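Local coordinates for haloacid dehalogenase (PDB 3UMC), which probably hydrolyses the carbon-halogen bond of L-2-haloacids, as a dehalogenase of the haloacid dehalogenase-like hydrolase superfamily, at residues M162-C165 against A166-G170; K204-A208 against L209-T213. All blocks are in the same frame, centred on the assembly; numbering follows the deposited sequence.

Contact 1 (M162-C165 against A166-G170); sequences MLLC and ADLFG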
HETATM    1  N   MSE A 162       3.166  -2.312   2.014  1.00 15.47           N
HETATM    2  CA  MSE A 162       2.697  -1.187   1.197  1.00 14.84           C
HETATM    3  C   MSE A 162       3.149  -1.367  -0.249  1.00 13.06           C
HETATM    4  O   MSE A 162       4.177  -2.000  -0.523  1.00 11.55           O
HETATM    5  CB  MSE A 162       3.333   0.084   1.768  1.00 16.34           C
HETATM    6  CG  MSE A 162       2.941   1.428   1.131  1.00 18.02           C
HETATM    7 SE   MSE A 162       1.027   1.751   0.942  1.00 29.04          SE
HETATM    8  CE  MSE A 162       1.048   3.492  -0.092  1.00 21.62           C
ATOM      9  N   LEU A 163       2.428  -0.762  -1.164  1.00 11.65           N
ATOM     10  CA  LEU A 163       2.828  -0.755  -2.543  1.00 13.43           C
ATOM     11  C   LEU A 163       3.070   0.731  -2.924  1.00 13.15           C
ATOM     12  O   LEU A 163       2.187   1.607  -2.685  1.00 10.14           O
ATOM     13  CB  LEU A 163       1.744  -1.327  -3.454  1.00 14.35           C
ATOM     14  CG  LEU A 163       1.207  -2.787  -3.330  1.00 17.85           C
ATOM     15  CD1 LEU A 163      -0.137  -2.848  -4.159  1.00 18.55           C
ATOM     16  CD2 LEU A 163       2.090  -3.758  -3.971  1.00 14.68           C
ATOM     17  N   LEU A 164       4.241   0.997  -3.511  1.00 12.35           N
ATOM     18  CA  LEU A 164       4.635   2.378  -3.860  1.00 12.47           C
ATOM     19  C   LEU A 164       4.989   2.488  -5.325  1.00 13.28           C
ATOM     20  O   LEU A 164       6.132   2.512  -5.669  1.00 14.42           O
ATOM     21  CB  LEU A 164       5.835   2.819  -3.005  1.00 11.10           C
ATOM     22  CG  LEU A 164       5.468   2.907  -1.541  1.00 11.19           C
ATOM     23  CD1 LEU A 164       6.693   2.939  -0.668  1.00 10.25           C
ATOM     24  CD2 LEU A 164       4.477   4.008  -1.237  1.00 10.53           C
ATOM     25  N   CYS A 165       3.997   2.477  -6.186  1.00 14.11           N
ATOM     26  CA  CYS A 165       4.206   2.311  -7.604  1.00 15.11           C
ATOM     27  C   CYS A 165       4.268   3.672  -8.313  1.00 15.86           C
ATOM     28  O   CYS A 165       3.915   4.679  -7.766  1.00 16.34           O
ATOM     29  CB  CYS A 165       3.043   1.533  -8.176  1.00 16.08           C
ATOM     30  SG  CYS A 165       2.904  -0.139  -7.409  1.00 22.94           S
ATOM     31  N   ALA A 166       4.676   3.622  -9.556  1.00 16.18           N
ATOM     32  CA  ALA A 166       4.983   4.743 -10.364  1.00 17.87           C
ATOM     33  C   ALA A 166       3.803   5.663 -10.492  1.00 18.67           C
ATOM     34  O   ALA A 166       3.983   6.892 -10.515  1.00 17.53           O
ATOM     35  CB  ALA A 166       5.436   4.266 -11.736  1.00 17.32           C
ATOM     36  N   ASP A 167       2.617   5.058 -10.581  1.00 19.15           N
ATOM     37  CA  ASP A 167       1.409   5.850 -10.686  1.00 18.85           C
ATOM     38  C   ASP A 167       1.028   6.586  -9.414  1.00 19.06           C
ATOM     39  O   ASP A 167       0.143   7.353  -9.486  1.00 18.68           O
ATOM     40  CB  ASP A 167       0.226   5.065 -11.269  1.00 19.34           C
ATOM     41  CG  ASP A 167      -0.325   3.954 -10.353  1.00 20.19           C
ATOM     42  OD1 ASP A 167       0.394   3.387  -9.489  1.00 22.11           O
ATOM     43  OD2 ASP A 167      -1.537   3.675 -10.491  1.00 21.80           O
ATOM     44  N   LEU A 168       1.671   6.377  -8.256  1.00 19.87           N
ATOM     45  CA  LEU A 168       1.427   7.239  -7.116  1.00 19.96           C
ATOM     46  C   LEU A 168       2.129   8.581  -7.376  1.00 19.92           C
ATOM     47  O   LEU A 168       1.748   9.603  -6.851  1.00 20.78           O
ATOM     48  CB  LEU A 168       1.986   6.682  -5.787  1.00 19.59           C
ATOM     49  CG  LEU A 168       1.547   5.372  -5.189  1.00 20.68           C
ATOM     50  CD1 LEU A 168       2.037   5.239  -3.710  1.00 16.43           C
ATOM     51  CD2 LEU A 168       0.054   5.201  -5.325  1.00 18.36           C
ATOM     52  N   PHE A 169       3.196   8.552  -8.157  1.00 20.15           N
ATOM     53  CA  PHE A 169       4.109   9.677  -8.261  1.00 19.51           C
ATOM     54  C   PHE A 169       4.062  10.319  -9.630  1.00 19.58           C
ATOM     55  O   PHE A 169       4.576  11.390  -9.814  1.00 21.20           O
ATOM     56  CB  PHE A 169       5.525   9.185  -7.996  1.00 19.59           C
ATOM     57  CG  PHE A 169       5.657   8.372  -6.738  1.00 16.96           C
ATOM     58  CD1 PHE A 169       5.480   8.945  -5.504  1.00 12.97           C
ATOM     59  CD2 PHE A 169       5.965   7.030  -6.796  1.00 13.82           C
ATOM     60  CE1 PHE A 169       5.576   8.197  -4.367  1.00 15.41           C
ATOM     61  CE2 PHE A 169       6.151   6.285  -5.619  1.00 16.26           C
ATOM     62  CZ  PHE A 169       5.921   6.857  -4.419  1.00 13.47           C
ATOM     63  N   GLY A 170       3.488   9.660 -10.612  1.00 20.51           N
ATOM     64  CA  GLY A 170       3.490  10.166 -11.980  1.00 20.36           C
ATOM     65  C   GLY A 170       4.848  10.161 -12.627  1.00 21.17           C
ATOM     66  O   GLY A 170       5.095  10.983 -13.531  1.00 21.68           O
TER
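D167 meets C165 where the chain, having left strand 162-163 and passed through L164 and C165, enters the weakly bonded helical turn 166-169. Its chi1 of 69° sets CG between the backbone N and the carbonyl carbon, which brings OD1 to 3.5 Å from CB of C165, where it is also hydrogen-bonded by the hydroxyl of T146. L168 ties the turn to the preceding segment twice, by a backbone bond and by side-chain packing. Its N donates to O of C165 (2.9 Å, N-H...O angle 160°), from above the carbonyl plane, and its side chain reaches back along the chain. There CD1 packs against CD2 of L164 at 3.7 Å and meets the CE methyl of selenomethionine M162 tip to tip at 4.1 Å. F169 also turns its ring back toward 162-165: CD2 lies 3.3 Å from O of C165, which approaches the ring obliquely, while O of L164 sits at the ring edge, 3.8 Å from CE2, and CB of L168 lies over one face. Helix 146-156 receives L163, C165 and L168, helix 176-186 packs on L164, L168 and F169, strand 137-140 pairs alongside, and M162 and L185 of the second subunit complete the surroundings.

Contact 2 (K204-A208 against L209-T213); sequences KAARA and LGLKT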
ATOM      1  N   LYS A 204      21.759   2.246  -8.704  1.00 14.46           N
ATOM      2  CA  LYS A 204      22.617   3.422  -8.950  1.00 15.95           C
ATOM      3  C   LYS A 204      21.808   4.697  -8.671  1.00 15.87           C
ATOM      4  O   LYS A 204      22.272   5.608  -7.949  1.00 15.09           O
ATOM      5  CB  LYS A 204      23.149   3.343 -10.380  1.00 17.64           C
ATOM      6  CG  LYS A 204      24.037   4.570 -10.860  1.00 21.81           C
ATOM      7  CD  LYS A 204      24.082   4.624 -12.360  1.00 27.05           C
ATOM      8  CE  LYS A 204      24.854   5.858 -12.919  1.00 32.63           C
ATOM      9  NZ  LYS A 204      25.050   7.005 -11.928  1.00 32.78           N
ATOM     10  N   ALA A 205      20.573   4.743  -9.193  1.00 16.35           N
ATOM     11  CA  ALA A 205      19.696   5.899  -8.936  1.00 16.41           C
ATOM     12  C   ALA A 205      19.353   6.058  -7.442  1.00 16.79           C
ATOM     13  O   ALA A 205      19.417   7.149  -6.930  1.00 17.26           O
ATOM     14  CB  ALA A 205      18.437   5.830  -9.795  1.00 15.84           C
ATOM     15  N   ALA A 206      19.055   4.958  -6.728  1.00 15.42           N
ATOM     16  CA  ALA A 206      18.731   4.975  -5.284  1.00 14.01           C
ATOM     17  C   ALA A 206      19.915   5.451  -4.449  1.00 13.81           C
ATOM     18  O   ALA A 206      19.774   6.235  -3.482  1.00 11.80           O
ATOM     19  CB  ALA A 206      18.262   3.518  -4.799  1.00 12.74           C
ATOM     20  N   ARG A 207      21.090   4.897  -4.740  1.00 15.22           N
ATOM     21  CA  ARG A 207      22.319   5.328  -4.025  1.00 16.05           C
ATOM     22  C   ARG A 207      22.572   6.846  -4.133  1.00 15.88           C
ATOM     23  O   ARG A 207      22.935   7.487  -3.162  1.00 16.24           O
ATOM     24  CB  ARG A 207      23.571   4.638  -4.540  1.00 15.18           C
ATOM     25  CG  ARG A 207      24.840   5.020  -3.810  1.00 15.95           C
ATOM     26  CD  ARG A 207      25.952   4.041  -4.096  1.00 19.31           C
ATOM     27  NE  ARG A 207      26.004   2.996  -3.053  1.00 19.88           N
ATOM     28  CZ  ARG A 207      26.966   2.085  -2.946  1.00 17.44           C
ATOM     29  NH1 ARG A 207      27.895   1.967  -3.864  1.00 18.53           N
ATOM     30  NH2 ARG A 207      26.978   1.282  -1.911  1.00 18.40           N
ATOM     31  N   ALA A 208      22.422   7.389  -5.317  1.00 16.84           N
ATOM     32  CA  ALA A 208      22.656   8.835  -5.515  1.00 17.65           C
ATOM     33  C   ALA A 208      21.681   9.691  -4.692  1.00 19.44           C
ATOM     34  O   ALA A 208      21.962  10.830  -4.456  1.00 19.72           O
ATOM     35  CB  ALA A 208      22.561   9.170  -6.954  1.00 16.72           C
ATOM     36  N   LEU A 209      20.545   9.140  -4.241  1.00 19.02           N
ATOM     37  CA  LEU A 209      19.606   9.896  -3.453  1.00 18.84           C
ATOM     38  C   LEU A 209      19.725   9.573  -1.978  1.00 18.08           C
ATOM     39  O   LEU A 209      18.915  10.001  -1.182  1.00 18.47           O
ATOM     40  CB  LEU A 209      18.188   9.651  -3.945  1.00 19.04           C
ATOM     41  CG  LEU A 209      17.925  10.027  -5.415  1.00 19.53           C
ATOM     42  CD1 LEU A 209      16.633   9.432  -5.952  1.00 17.28           C
ATOM     43  CD2 LEU A 209      17.854  11.587  -5.586  1.00 16.42           C
ATOM     44  N   GLY A 210      20.758   8.840  -1.602  1.00 18.07           N
ATOM     45  CA  GLY A 210      21.066   8.568  -0.198  1.00 17.16           C
ATOM     46  C   GLY A 210      20.511   7.196   0.276  1.00 16.89           C
ATOM     47  O   GLY A 210      20.640   6.833   1.439  1.00 16.66           O
ATOM     48  N   LEU A 211      19.869   6.433  -0.596  1.00 15.94           N
ATOM     49  CA  LEU A 211      19.344   5.100  -0.164  1.00 13.92           C
ATOM     50  C   LEU A 211      20.439   4.024  -0.001  1.00 13.33           C
ATOM     51  O   LEU A 211      21.429   4.009  -0.671  1.00 12.40           O
ATOM     52  CB  LEU A 211      18.208   4.609  -1.090  1.00 13.09           C
ATOM     53  CG  LEU A 211      16.846   5.284  -0.913  1.00 10.63           C
ATOM     54  CD1 LEU A 211      16.768   6.615  -1.754  1.00 10.54           C
ATOM     55  CD2 LEU A 211      15.652   4.408  -1.344  1.00 10.49           C
ATOM     56  N   LYS A 212      20.230   3.103   0.929  1.00 14.36           N
ATOM     57  CA  LYS A 212      21.040   1.885   1.018  1.00 13.16           C
ATOM     58  C   LYS A 212      20.618   0.975  -0.157  1.00 12.39           C
ATOM     59  O   LYS A 212      19.506   1.153  -0.726  1.00 11.92           O
ATOM     60  CB  LYS A 212      20.814   1.220   2.350  1.00 15.14           C
ATOM     61  CG  LYS A 212      21.183   2.043   3.634  1.00 16.40           C
ATOM     62  CD  LYS A 212      22.596   2.567   3.556  1.00 25.02           C
ATOM     63  CE  LYS A 212      23.052   3.105   4.952  1.00 30.81           C
ATOM     64  NZ  LYS A 212      22.374   4.393   5.305  1.00 27.75           N
ATOM     65  N   THR A 213      21.499   0.033  -0.531  1.00 10.96           N
ATOM     66  CA  THR A 213      21.338  -0.776  -1.712  1.00 11.60           C
ATOM     67  C   THR A 213      21.690  -2.249  -1.431  1.00 12.06           C
ATOM     68  O   THR A 213      22.721  -2.564  -0.762  1.00 12.82           O
ATOM     69  CB  THR A 213      22.215  -0.284  -2.810  1.00 10.85           C
ATOM     70  OG1 THR A 213      23.516  -0.085  -2.254  1.00 13.00           O
ATOM     71  CG2 THR A 213      21.693   1.081  -3.337  1.00 11.20           C
TER
HETATM   72  O   HOH W   1      23.656   2.661  -1.213  1.00 10.62           O
HETATM   73  O   HOH W   2      23.506   6.198  -0.750  1.00 44.78           O
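This is a helix C-terminus closed by a Schellman motif, at the turn that carries the chain from helix 200-208 into strand 212-216 of a beta-alpha-beta unit. Two backbone bonds define it: L211 N reaches O of A206 at 2.9 Å, and G210 N reaches O of R207 at 3.0 Å. G210 is the C-prime residue, and its phi of 97° reverses the chain. The carbonyl of A206 is gripped twice, because L209 N also donates to it (3.1 Å) from the face of the carbonyl plane opposite to L211 N. The apolar part of the motif follows from the same reversal, which brings CB of L211 to 3.9 Å from CB of A206. CG of L209 rests 3.6 Å from O of A205, one residue earlier in the helix.

Beyond the cap, the side chains of R207 and T213 cross at about a right angle, and a water joins them. It takes NE-H of R207 at the guanidinium edge and the hydroxyl of T213, and donates to O of L211 at 2.7 Å. With CG anti to the backbone N (chi1 -178°), the arginine runs out beside the turn before bending at chi3; its far end forms a salt bridge with D235. A second water links the carbonyls of R207 and L211, donating to both. L209 and L211 pack on helix 176-186, A206 and L211 on strand 193-197, and T213 pairs its backbone with L238 of strand 238-240.

Overall arrangement
Contacts 1 and 2 show two ways of joining strand and helix in one Rossmann-like parallel sheet. In contact 1 a strand runs on into a helical turn; in contact 2 a helix is capped and runs into a strand. The strand of contact 1, 162-163, is at one outer end of the sheet within this chain, whereas that of contact 2, 212-216, lies between 193-197 and 238-240. The centres of the two contacts are 18 Å apart and their nearest atoms about 9 Å, so they do not touch, but helix 176-186 packs against both. Contact 1 also meets the second subunit; contact 2 touches no other protein chain of the assembly.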